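Local coordinates for ribonuclease P protein component 3 (Thermococcus kodakarensis KOD1, PDB 3WYZ), which probably serves as an RNA-binding protein subunit of ribonuclease P, the RNA-based enzyme that trims the 5' ends of precursor tRNAs, at residues R10-E15 and Y212-V217; M101-E104 and A109-S112; S75-V80 and L89-G94; D190-G195 and A207-Y212. One frame throughout, in Å; residues are numbered along the deposited sequence.

In the fold
Interaction 1 joins the first strand of the parallel sheet to the last helix of the chain, and the other three contacts fall inside the long loop that it closes. Interactions 3 and 2 follow in series in successive beta-alpha-beta units; their centres lie about 7 Å apart and strands 88-92 and 109-111 are sheet neighbours. Interaction 4 pairs helices near the C-terminus. Its centre is about 9 Å from that of interaction 1, with which it shares Tyr212 and helix 211-217, and about 24 Å from that of interaction 3, across the chain's centre. Two fasten helices onto the middle of the sheet and two gather C-terminal helices beside its first strand, in a TIM barrel-like fold.

Interaction 1. Residues R10-E15 and Y212-V217; sequences RDYFVE and YPRTIV
Val14 and Pro213 form the apolar centre of this contact, at the point where the two backbones come nearest (CA to CA 6.3 Å). The CB of Val14 sits 3.6 Å from the CB of Pro213, and Val14 CG1 lies 3.7 Å from that same ring carbon; the two side chains lie alongside one another, pointing opposite ways. Because Val14 CG1 stands anti to the backbone N (chi1 176°), it also extends toward the next turn of the helix, where it lies 4.2 Å from CG1 of Val217. Beside this buried patch, Tyr12 CD1 and Arg214 CD approach at 4.5 Å, the methylene lying oblique to the phenol ring.

Polar groups at this edge are held by other residues: Tyr12 OH bonds to Glu33, and Arg214 NH1 to Asn210, while the guanidinium makes a cation-pi contact with Phe8. No hydrogen bond crosses between 10-15 and 212-217. Within the helix, Pro213 O accepts from both Ile216 N (3.0 Å) and Val217 N (2.9 Å); these bonds support the turn that brings Pro213 and Val217 to the same side of a weakly bonded helix. Strand 14-18 is an outermost strand of the parallel sheet, and the C-terminal helix packs against it beside strand 33-41, bringing both chain ends together in a TIM barrel-like fold.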
loop_
_atom_site.group_PDB
_atom_site.type_symbol
_atom_site.label_atom_id
_atom_site.label_comp_id
_atom_site.label_asym_id
_atom_site.label_seq_id
_atom_site.Cartn_x
_atom_site.Cartn_y
_atom_site.Cartn_z
ATOM N N ARG A 10 12.798 12.020 14.476
ATOM C CA ARG A 10 12.254 12.863 13.420
ATOM C C ARG A 10 12.589 12.283 12.042
ATOM O O ARG A 10 11.789 12.360 11.116
ATOM C CB ARG A 10 12.806 14.286 13.552
ATOM C CG ARG A 10 11.727 15.356 13.579
ATOM C CD ARG A 10 12.301 16.732 13.886
ATOM N NE ARG A 10 12.766 17.411 12.680
ATOM C CZ ARG A 10 11.965 17.891 11.731
ATOM N NH1 ARG A 10 12.487 18.494 10.666
ATOM N NH2 ARG A 10 10.643 17.769 11.832
ATOM N N ASP A 11 13.771 11.695 11.908
ATOM C CA ASP A 11 14.199 11.157 10.622
ATOM C C ASP A 11 14.115 9.639 10.581
ATOM O O ASP A 11 15.091 8.967 10.279
ATOM C CB ASP A 11 15.621 11.624 10.300
ATOM C CG ASP A 11 15.687 13.104 9.983
ATOM O OD1 ASP A 11 14.614 13.731 9.832
ATOM O OD2 ASP A 11 16.813 13.639 9.881
ATOM N N TYR A 12 12.935 9.105 10.872
ATOM C CA TYR A 12 12.708 7.668 10.840
ATOM C C TYR A 12 11.783 7.343 9.665
ATOM O O TYR A 12 10.717 7.939 9.538
ATOM C CB TYR A 12 12.093 7.208 12.161
ATOM C CG TYR A 12 12.059 5.707 12.319
ATOM C CD1 TYR A 12 10.968 4.962 11.856
ATOM C CD2 TYR A 12 13.114 5.024 12.920
ATOM C CE1 TYR A 12 10.934 3.581 11.990
ATOM C CE2 TYR A 12 13.087 3.644 13.055
ATOM C CZ TYR A 12 11.996 2.930 12.588
ATOM O OH TYR A 12 11.966 1.565 12.715
ATOM N N PHE A 13 12.183 6.402 8.813
ATOM C CA PHE A 13 11.453 6.122 7.571
ATOM C C PHE A 13 11.193 4.633 7.364
ATOM O O PHE A 13 12.072 3.814 7.594
ATOM C CB PHE A 13 12.231 6.681 6.376
ATOM C CG PHE A 13 12.538 8.150 6.491
ATOM C CD1 PHE A 13 11.514 9.093 6.447
ATOM C CD2 PHE A 13 13.845 8.594 6.654
ATOM C CE1 PHE A 13 11.788 10.445 6.558
ATOM C CE2 PHE A 13 14.126 9.945 6.761
ATOM C CZ PHE A 13 13.097 10.871 6.717
ATOM N N VAL A 14 9.984 4.298 6.910
ATOM C CA VAL A 14 9.572 2.905 6.689
ATOM C C VAL A 14 9.065 2.715 5.257
ATOM O O VAL A 14 8.248 3.490 4.780
ATOM C CB VAL A 14 8.461 2.488 7.663
ATOM C CG1 VAL A 14 7.969 1.074 7.356
ATOM C CG2 VAL A 14 8.950 2.595 9.105
ATOM N N GLU A 15 9.562 1.687 4.578
ATOM C CA GLU A 15 9.082 1.342 3.236
ATOM C C GLU A 15 8.109 0.175 3.363
ATOM O O GLU A 15 8.507 -0.929 3.706
ATOM C CB GLU A 15 10.264 0.998 2.327
ATOM C CG GLU A 15 9.917 0.454 0.945
ATOM C CD GLU A 15 8.826 1.230 0.226
ATOM O OE1 GLU A 15 7.644 0.939 0.470
ATOM O OE2 GLU A 15 9.150 2.106 -0.608
ATOM N N TYR A 212 2.577 6.758 10.453
ATOM C CA TYR A 212 1.510 5.852 10.024
ATOM C C TYR A 212 1.967 4.421 9.754
ATOM O O TYR A 212 1.244 3.487 10.086
ATOM C CB TYR A 212 0.762 6.419 8.817
ATOM C CG TYR A 212 -0.131 7.581 9.183
ATOM C CD1 TYR A 212 -1.300 7.381 9.909
ATOM C CD2 TYR A 212 0.209 8.881 8.833
ATOM C CE1 TYR A 212 -2.113 8.442 10.256
ATOM C CE2 TYR A 212 -0.594 9.949 9.186
ATOM C CZ TYR A 212 -1.754 9.726 9.893
ATOM O OH TYR A 212 -2.555 10.792 10.237
ATOM N N PRO A 213 3.149 4.237 9.140
ATOM C CA PRO A 213 3.706 2.888 9.049
ATOM C C PRO A 213 3.956 2.241 10.423
ATOM O O PRO A 213 3.728 1.039 10.585
ATOM C CB PRO A 213 5.019 3.115 8.303
ATOM C CG PRO A 213 4.739 4.284 7.429
ATOM C CD PRO A 213 3.878 5.181 8.272
ATOM N N ARG A 214 4.406 3.034 11.396
ATOM C CA ARG A 214 4.605 2.557 12.775
ATOM C C ARG A 214 3.322 2.022 13.422
ATOM O O ARG A 214 3.370 1.136 14.273
ATOM C CB ARG A 214 5.179 3.672 13.652
ATOM C CG ARG A 214 6.673 3.923 13.475
ATOM C CD ARG A 214 7.073 5.310 13.985
ATOM N NE ARG A 214 6.457 5.633 15.274
ATOM C CZ ARG A 214 6.293 6.865 15.764
ATOM N NH1 ARG A 214 6.706 7.938 15.094
ATOM N NH2 ARG A 214 5.711 7.024 16.946
ATOM N N THR A 215 2.181 2.568 13.020
ATOM C CA THR A 215 0.870 2.121 13.501
ATOM C C THR A 215 0.479 0.727 12.991
ATOM O O THR A 215 -0.432 0.101 13.537
ATOM C CB THR A 215 -0.207 3.159 13.099
ATOM O OG1 THR A 215 0.132 4.425 13.680
ATOM C CG2 THR A 215 -1.603 2.761 13.558
ATOM N N ILE A 216 1.159 0.253 11.947
ATOM C CA ILE A 216 0.823 -1.011 11.276
ATOM C C ILE A 216 1.881 -2.103 11.480
ATOM O O ILE A 216 1.535 -3.260 11.742
ATOM C CB ILE A 216 0.658 -0.783 9.753
ATOM C CG1 ILE A 216 -0.384 0.310 9.489
ATOM C CG2 ILE A 216 0.271 -2.078 9.046
ATOM C CD1 ILE A 216 -0.299 0.915 8.104
ATOM N N VAL A 217 3.157 -1.732 11.341
ATOM C CA VAL A 217 4.251 -2.707 11.276
ATOM C C VAL A 217 4.616 -3.381 12.597
ATOM O O VAL A 217 5.407 -4.320 12.596
ATOM C CB VAL A 217 5.557 -2.100 10.704
ATOM C CG1 VAL A 217 5.351 -1.618 9.273
ATOM C CG2 VAL A 217 6.109 -1.008 11.618
#

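Interaction 2. Residues M101-E104 and A109-S112; sequences MAIE and ALIS
Leu110 spreads its two methyl groups over consecutive helix residues, one to each. Its CD1 meets CB of Ala102 at 3.8 Å, and its CD2 lies 4.2 Å from CD1 of Ile103. The fork is delivered by a side chain whose CG is anti to the backbone N (chi1 -179°), carrying both methyls out from the strand to the helix.

The two helix residues answer differently. Ala102 points its CB toward the strand, and so short a side chain is consistent with the close approach of the backbones, 6.6 Å between CA of Ala102 and CA of Leu110. Ile103 starts off to the side, but its CG1-CD1 arm bends back so that the terminal methyl comes nearer. All three residues are buried, and the contact is purely apolar, with no hydrogen bond between 101-104 and 109-112.

The pair belongs to the beta-alpha-beta unit of strand 88-92, helix 96-104 and strand 109-111. Ala102 also touches Val91 on the preceding strand, placing it over two adjacent strands, whereas Ile103 packs against Met129 and Ala130 of helix 124-133 and Met101 turns to helix 74-83. Helix 96-104 thus contacts a helix to each side while resting on the sheet.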
loop_
_atom_site.group_PDB
_atom_site.type_symbol
_atom_site.label_atom_id
_atom_site.label_comp_id
_atom_site.label_asym_id
_atom_site.label_seq_id
_atom_site.Cartn_x
_atom_site.Cartn_y
_atom_site.Cartn_z
ATOM N N MET A 101 -14.872 -3.686 -0.675
ATOM C CA MET A 101 -14.754 -4.903 0.134
ATOM C C MET A 101 -13.457 -4.948 0.941
ATOM O O MET A 101 -13.424 -5.510 2.035
ATOM C CB MET A 101 -14.843 -6.150 -0.748
ATOM C CG MET A 101 -14.924 -7.462 0.031
ATOM S SD MET A 101 -16.355 -7.548 1.132
ATOM C CE MET A 101 -16.063 -9.114 1.944
ATOM N N ALA A 102 -12.389 -4.376 0.392
ATOM C CA ALA A 102 -11.130 -4.253 1.121
ATOM C C ALA A 102 -11.310 -3.375 2.358
ATOM O O ALA A 102 -10.806 -3.702 3.432
ATOM C CB ALA A 102 -10.055 -3.679 0.219
ATOM N N ILE A 103 -12.039 -2.274 2.197
ATOM C CA ILE A 103 -12.343 -1.363 3.299
ATOM C C ILE A 103 -13.259 -2.037 4.313
ATOM O O ILE A 103 -12.977 -2.016 5.516
ATOM C CB ILE A 103 -13.038 -0.067 2.809
ATOM C CG1 ILE A 103 -12.117 0.747 1.877
ATOM C CG2 ILE A 103 -13.500 0.784 3.993
ATOM C CD1 ILE A 103 -10.821 1.208 2.505
ATOM N N GLU A 104 -14.356 -2.613 3.819
ATOM C CA GLU A 104 -15.370 -3.250 4.676
ATOM C C GLU A 104 -14.791 -4.362 5.555
ATOM O O GLU A 104 -15.154 -4.489 6.725
ATOM C CB GLU A 104 -16.533 -3.798 3.829
ATOM C CG GLU A 104 -17.482 -2.722 3.312
ATOM C CD GLU A 104 -18.543 -3.245 2.346
ATOM O OE1 GLU A 104 -18.310 -4.274 1.665
ATOM O OE2 GLU A 104 -19.617 -2.610 2.252
ATOM N N ALA A 109 -4.314 -2.368 4.446
ATOM C CA ALA A 109 -4.194 -1.266 3.497
ATOM C C ALA A 109 -4.817 -1.566 2.148
ATOM O O ALA A 109 -4.782 -2.701 1.677
ATOM C CB ALA A 109 -2.733 -0.890 3.310
ATOM N N LEU A 110 -5.378 -0.523 1.542
ATOM C CA LEU A 110 -5.815 -0.545 0.159
ATOM C C LEU A 110 -4.785 0.224 -0.653
ATOM O O LEU A 110 -4.591 1.419 -0.434
ATOM C CB LEU A 110 -7.188 0.114 0.022
ATOM C CG LEU A 110 -7.810 0.160 -1.375
ATOM C CD1 LEU A 110 -8.055 -1.248 -1.891
ATOM C CD2 LEU A 110 -9.104 0.967 -1.363
ATOM N N ILE A 111 -4.123 -0.468 -1.576
ATOM C CA ILE A 111 -3.055 0.121 -2.368
ATOM C C ILE A 111 -3.618 0.656 -3.676
ATOM O O ILE A 111 -4.207 -0.101 -4.452
ATOM C CB ILE A 111 -1.949 -0.909 -2.689
ATOM C CG1 ILE A 111 -1.455 -1.617 -1.422
ATOM C CG2 ILE A 111 -0.782 -0.240 -3.403
ATOM C CD1 ILE A 111 -0.888 -0.704 -0.350
ATOM N N SER A 112 -3.441 1.961 -3.902
ATOM C CA SER A 112 -3.790 2.614 -5.167
ATOM C C SER A 112 -5.206 2.291 -5.664
ATOM O O SER A 112 -5.365 1.530 -6.611
ATOM C CB SER A 112 -2.774 2.232 -6.246
ATOM O OG SER A 112 -1.484 2.693 -5.908
#

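Interaction 3. Residues S75-V80 and L89-G94; sequences SLIREV and LYVQGG
With CG1 of Val80 anti to the backbone N (chi1 174°) and CG of Leu89 likewise anti to its own (chi1 -169°), the two side chains reach out from helix and strand until they meet. Val80 CG1 lies 3.6 Å from Leu89 CD1 and 4.2 Å from Leu89 CD2, which places one valine methyl near both arms of the leucine fork. The two side chains pass at a slant, and Leu89 CD2 also comes within 4.4 Å of the carbonyl O of Ile77.

One turn back along the helix, Ile77 meets Val91 more loosely, with CG1 of the isoleucine 4.1 Å from CG2 of the valine. Here the branches in contact are those anti to the carbonyl carbon of each residue.

This is the helix-to-strand layer of a beta-alpha-beta unit made by strand 65-70, helix 74-83 and strand 88-92. Its geometry fits: the axes of the two short segments run nearly antiparallel, at 172°, with a closest approach of 10.6 Å. Leu89 and Val91, two residues apart on the strand, both direct their CB atoms to the helix. The intervening Tyr90 takes no part in the contact with the helix, and its hydroxyl is hydrogen-bonded to the backbone O of Met16. Neighbours extend the apolar layer: Leu89 touches Leu69 of strand 65-70, Val91 reaches Ile98 of helix 96-104, and Ile77 packs on Thr71.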
loop_
_atom_site.group_PDB
_atom_site.type_symbol
_atom_site.label_atom_id
_atom_site.label_comp_id
_atom_site.label_asym_id
_atom_site.label_seq_id
_atom_site.Cartn_x
_atom_site.Cartn_y
_atom_site.Cartn_z
ATOM N N SER A 75 -15.430 -12.031 -2.162
ATOM C CA SER A 75 -15.494 -13.118 -1.177
ATOM C C SER A 75 -14.118 -13.630 -0.730
ATOM O O SER A 75 -13.978 -14.146 0.378
ATOM C CB SER A 75 -16.326 -14.285 -1.731
ATOM O OG SER A 75 -15.868 -14.684 -3.014
ATOM N N LEU A 76 -13.114 -13.488 -1.590
ATOM C CA LEU A 76 -11.748 -13.925 -1.272
ATOM C C LEU A 76 -11.068 -13.030 -0.229
ATOM O O LEU A 76 -10.264 -13.512 0.567
ATOM C CB LEU A 76 -10.889 -13.985 -2.539
ATOM C CG LEU A 76 -11.073 -15.205 -3.453
ATOM C CD1 LEU A 76 -12.531 -15.518 -3.767
ATOM C CD2 LEU A 76 -10.302 -14.985 -4.740
ATOM N N ILE A 77 -11.396 -11.737 -0.238
ATOM C CA ILE A 77 -10.839 -10.784 0.724
ATOM C C ILE A 77 -11.286 -11.155 2.135
ATOM O O ILE A 77 -10.476 -11.138 3.065
ATOM C CB ILE A 77 -11.238 -9.314 0.407
ATOM C CG1 ILE A 77 -10.394 -8.739 -0.739
ATOM C CG2 ILE A 77 -11.043 -8.414 1.625
ATOM C CD1 ILE A 77 -10.617 -9.374 -2.092
ATOM N N ARG A 78 -12.568 -11.484 2.287
ATOM C CA ARG A 78 -13.113 -11.907 3.582
ATOM C C ARG A 78 -12.520 -13.242 4.018
ATOM O O ARG A 78 -12.190 -13.433 5.187
ATOM C CB ARG A 78 -14.639 -12.030 3.522
ATOM C CG ARG A 78 -15.310 -11.993 4.887
ATOM C CD ARG A 78 -16.775 -12.404 4.828
ATOM N NE ARG A 78 -17.565 -11.578 3.909
ATOM C CZ ARG A 78 -17.901 -11.908 2.658
ATOM N NH1 ARG A 78 -17.527 -13.067 2.117
ATOM N NH2 ARG A 78 -18.627 -11.061 1.933
ATOM N N GLU A 79 -12.388 -14.161 3.065
ATOM C CA GLU A 79 -11.902 -15.507 3.352
ATOM C C GLU A 79 -10.455 -15.496 3.836
ATOM O O GLU A 79 -10.120 -16.186 4.795
ATOM C CB GLU A 79 -12.049 -16.402 2.113
ATOM C CG GLU A 79 -11.772 -17.881 2.358
ATOM C CD GLU A 79 -12.672 -18.502 3.419
ATOM O OE1 GLU A 79 -13.864 -18.130 3.499
ATOM O OE2 GLU A 79 -12.186 -19.373 4.175
ATOM N N VAL A 80 -9.610 -14.707 3.178
ATOM C CA VAL A 80 -8.203 -14.576 3.568
ATOM C C VAL A 80 -8.060 -13.855 4.916
ATOM O O VAL A 80 -7.223 -14.225 5.738
ATOM C CB VAL A 80 -7.384 -13.844 2.482
ATOM C CG1 VAL A 80 -5.961 -13.576 2.953
ATOM C CG2 VAL A 80 -7.362 -14.656 1.194
ATOM N N LEU A 89 -2.057 -7.710 5.373
ATOM C CA LEU A 89 -2.923 -7.983 4.244
ATOM C C LEU A 89 -3.146 -6.697 3.458
ATOM O O LEU A 89 -3.843 -5.794 3.919
ATOM C CB LEU A 89 -4.251 -8.578 4.722
ATOM C CG LEU A 89 -5.175 -9.165 3.644
ATOM C CD1 LEU A 89 -4.486 -10.286 2.889
ATOM C CD2 LEU A 89 -6.475 -9.669 4.266
ATOM N N TYR A 90 -2.525 -6.612 2.287
ATOM C CA TYR A 90 -2.793 -5.534 1.343
ATOM C C TYR A 90 -3.771 -6.014 0.280
ATOM O O TYR A 90 -3.871 -7.209 0.013
ATOM C CB TYR A 90 -1.516 -5.072 0.640
ATOM C CG TYR A 90 -0.433 -4.488 1.518
ATOM C CD1 TYR A 90 -0.711 -3.958 2.780
ATOM C CD2 TYR A 90 0.872 -4.419 1.054
ATOM C CE1 TYR A 90 0.291 -3.414 3.563
ATOM C CE2 TYR A 90 1.873 -3.871 1.823
ATOM C CZ TYR A 90 1.582 -3.373 3.077
ATOM O OH TYR A 90 2.593 -2.833 3.832
ATOM N N VAL A 91 -4.487 -5.067 -0.321
ATOM C CA VAL A 91 -5.353 -5.345 -1.460
ATOM C C VAL A 91 -5.061 -4.333 -2.559
ATOM O O VAL A 91 -4.985 -3.136 -2.303
ATOM C CB VAL A 91 -6.846 -5.290 -1.079
ATOM C CG1 VAL A 91 -7.733 -5.474 -2.310
ATOM C CG2 VAL A 91 -7.167 -6.346 -0.037
ATOM N N GLN A 92 -4.890 -4.835 -3.778
ATOM C CA GLN A 92 -4.696 -4.001 -4.952
ATOM C C GLN A 92 -6.009 -3.310 -5.306
ATOM O O GLN A 92 -7.024 -3.976 -5.526
ATOM C CB GLN A 92 -4.234 -4.867 -6.126
ATOM C CG GLN A 92 -3.971 -4.133 -7.434
ATOM C CD GLN A 92 -2.539 -3.658 -7.558
ATOM O OE1 GLN A 92 -2.143 -2.690 -6.911
ATOM N NE2 GLN A 92 -1.752 -4.338 -8.388
ATOM N N GLY A 93 -5.977 -1.978 -5.357
ATOM C CA GLY A 93 -7.130 -1.187 -5.753
ATOM C C GLY A 93 -7.318 -1.165 -7.258
ATOM O O GLY A 93 -6.457 -1.626 -7.998
ATOM N N GLY A 94 -8.448 -0.626 -7.710
ATOM C CA GLY A 94 -8.738 -0.513 -9.136
ATOM C C GLY A 94 -10.158 -0.891 -9.514
ATOM O O GLY A 94 -10.747 -0.286 -10.416
#

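Interaction 4. Residues D190-G195 and A207-Y212; sequences DLMSLG and ASLNFY
A helix-helix contact near the C-terminus brings helix 188-198 against helix 202-209, where Leu209 rests its side chain in the corner formed by Leu191 and Met192. The nearest backbone pair, Met192 CA and Leu209 CA, is 7.8 Å apart.

CD1 of Leu209 is shared, 3.6 Å from CG of Met192 and 3.9 Å from CB of Leu191, whereas CD2 meets Leu191 alone, at its CD1 (3.9 Å). The Leu191 side chain lies nearly perpendicular to that of Leu209; Met192 runs diagonally past it. The methionine touches through its CG methylene, not its sulfur: beyond that carbon the chain bends at chi3 (-61°).

Around the contact, Leu191 also packs on Ile175 of strand 173-176 and on Phe31, and the backbone of Leu209 is hydrogen-bonded to that of Val14. Leu209 therefore faces the helix with its side chain while its main chain joins the first strand of the sheet.

The interface is small, 132 Å² in all, and Leu209 contributes more to it than either partner. No hydrogen bond or ion pair links 190-195 to 207-212: the contact is apolar and non-directional, so it depends on the fit and burial of the side chains.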
loop_
_atom_site.group_PDB
_atom_site.type_symbol
_atom_site.label_atom_id
_atom_site.label_comp_id
_atom_site.label_asym_id
_atom_site.label_seq_id
_atom_site.Cartn_x
_atom_site.Cartn_y
_atom_site.Cartn_z
ATOM N N ASP A 190 12.649 11.434 -1.772
ATOM C CA ASP A 190 11.908 11.373 -3.033
ATOM C C ASP A 190 10.461 10.941 -2.827
ATOM O O ASP A 190 9.562 11.454 -3.497
ATOM C CB ASP A 190 12.585 10.432 -4.037
ATOM C CG ASP A 190 13.860 11.028 -4.638
ATOM O OD1 ASP A 190 14.412 11.981 -4.030
ATOM O OD2 ASP A 190 14.309 10.536 -5.709
ATOM N N LEU A 191 10.230 9.999 -1.915
ATOM C CA LEU A 191 8.866 9.561 -1.621
ATOM C C LEU A 191 8.050 10.688 -0.994
ATOM O O LEU A 191 6.857 10.801 -1.247
ATOM C CB LEU A 191 8.871 8.329 -0.709
ATOM C CG LEU A 191 9.423 7.024 -1.295
ATOM C CD1 LEU A 191 9.226 5.907 -0.293
ATOM C CD2 LEU A 191 8.761 6.663 -2.618
ATOM N N MET A 192 8.700 11.525 -0.192
ATOM C CA MET A 192 8.048 12.691 0.404
ATOM C C MET A 192 7.758 13.777 -0.636
ATOM O O MET A 192 6.796 14.537 -0.493
ATOM C CB MET A 192 8.900 13.254 1.545
ATOM C CG MET A 192 8.923 12.354 2.767
ATOM S SD MET A 192 9.758 13.059 4.202
ATOM C CE MET A 192 11.421 13.302 3.576
ATOM N N SER A 193 8.580 13.850 -1.683
ATOM C CA SER A 193 8.320 14.763 -2.796
ATOM C C SER A 193 7.042 14.395 -3.545
ATOM O O SER A 193 6.330 15.279 -4.007
ATOM C CB SER A 193 9.502 14.787 -3.766
ATOM O OG SER A 193 10.677 15.212 -3.103
ATOM N N LEU A 194 6.761 13.098 -3.684
ATOM C CA LEU A 194 5.482 12.664 -4.246
ATOM C C LEU A 194 4.343 13.197 -3.385
ATOM O O LEU A 194 3.367 13.730 -3.907
ATOM C CB LEU A 194 5.398 11.140 -4.335
ATOM C CG LEU A 194 4.079 10.536 -4.838
ATOM C CD1 LEU A 194 3.730 11.033 -6.233
ATOM C CD2 LEU A 194 4.153 9.017 -4.823
ATOM N N GLY A 195 4.474 13.059 -2.067
ATOM C CA GLY A 195 3.495 13.611 -1.136
ATOM C C GLY A 195 3.240 15.089 -1.389
ATOM O O GLY A 195 2.097 15.511 -1.556
ATOM N N ALA A 207 4.990 12.094 8.038
ATOM C CA ALA A 207 4.169 11.153 8.812
ATOM C C ALA A 207 3.754 9.930 8.002
ATOM O O ALA A 207 3.597 8.844 8.562
ATOM C CB ALA A 207 2.940 11.844 9.375
ATOM N N SER A 208 3.594 10.101 6.689
ATOM C CA SER A 208 3.266 8.992 5.793
ATOM C C SER A 208 4.386 7.948 5.648
ATOM O O SER A 208 4.129 6.817 5.226
ATOM C CB SER A 208 2.874 9.528 4.414
ATOM O OG SER A 208 1.714 10.339 4.507
ATOM N N LEU A 209 5.621 8.321 5.971
ATOM C CA LEU A 209 6.743 7.377 5.994
ATOM C C LEU A 209 7.192 7.008 7.410
ATOM O O LEU A 209 7.952 6.060 7.592
ATOM C CB LEU A 209 7.932 7.957 5.232
ATOM C CG LEU A 209 7.774 8.143 3.722
ATOM C CD1 LEU A 209 9.045 8.758 3.155
ATOM C CD2 LEU A 209 7.449 6.825 3.024
ATOM N N ASN A 210 6.712 7.741 8.409
ATOM C CA ASN A 210 7.186 7.581 9.781
ATOM C C ASN A 210 6.060 7.085 10.684
ATOM O O ASN A 210 5.996 5.893 11.021
ATOM C CB ASN A 210 7.775 8.914 10.271
ATOM C CG ASN A 210 8.413 8.823 11.648
ATOM O OD1 ASN A 210 8.138 7.912 12.430
ATOM N ND2 ASN A 210 9.278 9.784 11.950
ATOM N N PHE A 211 5.148 7.984 11.036
ATOM C CA PHE A 211 4.145 7.710 12.062
ATOM C C PHE A 211 3.118 6.654 11.661
ATOM O O PHE A 211 2.810 5.763 12.448
ATOM C CB PHE A 211 3.439 9.009 12.453
ATOM C CG PHE A 211 2.312 8.812 13.411
ATOM C CD1 PHE A 211 2.563 8.534 14.748
ATOM C CD2 PHE A 211 0.994 8.896 12.979
ATOM C CE1 PHE A 211 1.520 8.345 15.642
ATOM C CE2 PHE A 211 -0.050 8.708 13.866
ATOM C CZ PHE A 211 0.213 8.430 15.198
ATOM N N TYR A 212 2.577 6.758 10.453
ATOM C CA TYR A 212 1.510 5.852 10.024
ATOM C C TYR A 212 1.967 4.421 9.754
ATOM O O TYR A 212 1.244 3.487 10.086
ATOM C CB TYR A 212 0.762 6.419 8.817
ATOM C CG TYR A 212 -0.131 7.581 9.183
ATOM C CD1 TYR A 212 -1.300 7.381 9.909
ATOM C CD2 TYR A 212 0.209 8.881 8.833
ATOM C CE1 TYR A 212 -2.113 8.442 10.256
ATOM C CE2 TYR A 212 -0.594 9.949 9.186
ATOM C CZ TYR A 212 -1.754 9.726 9.893
ATOM O OH TYR A 212 -2.555 10.792 10.237
#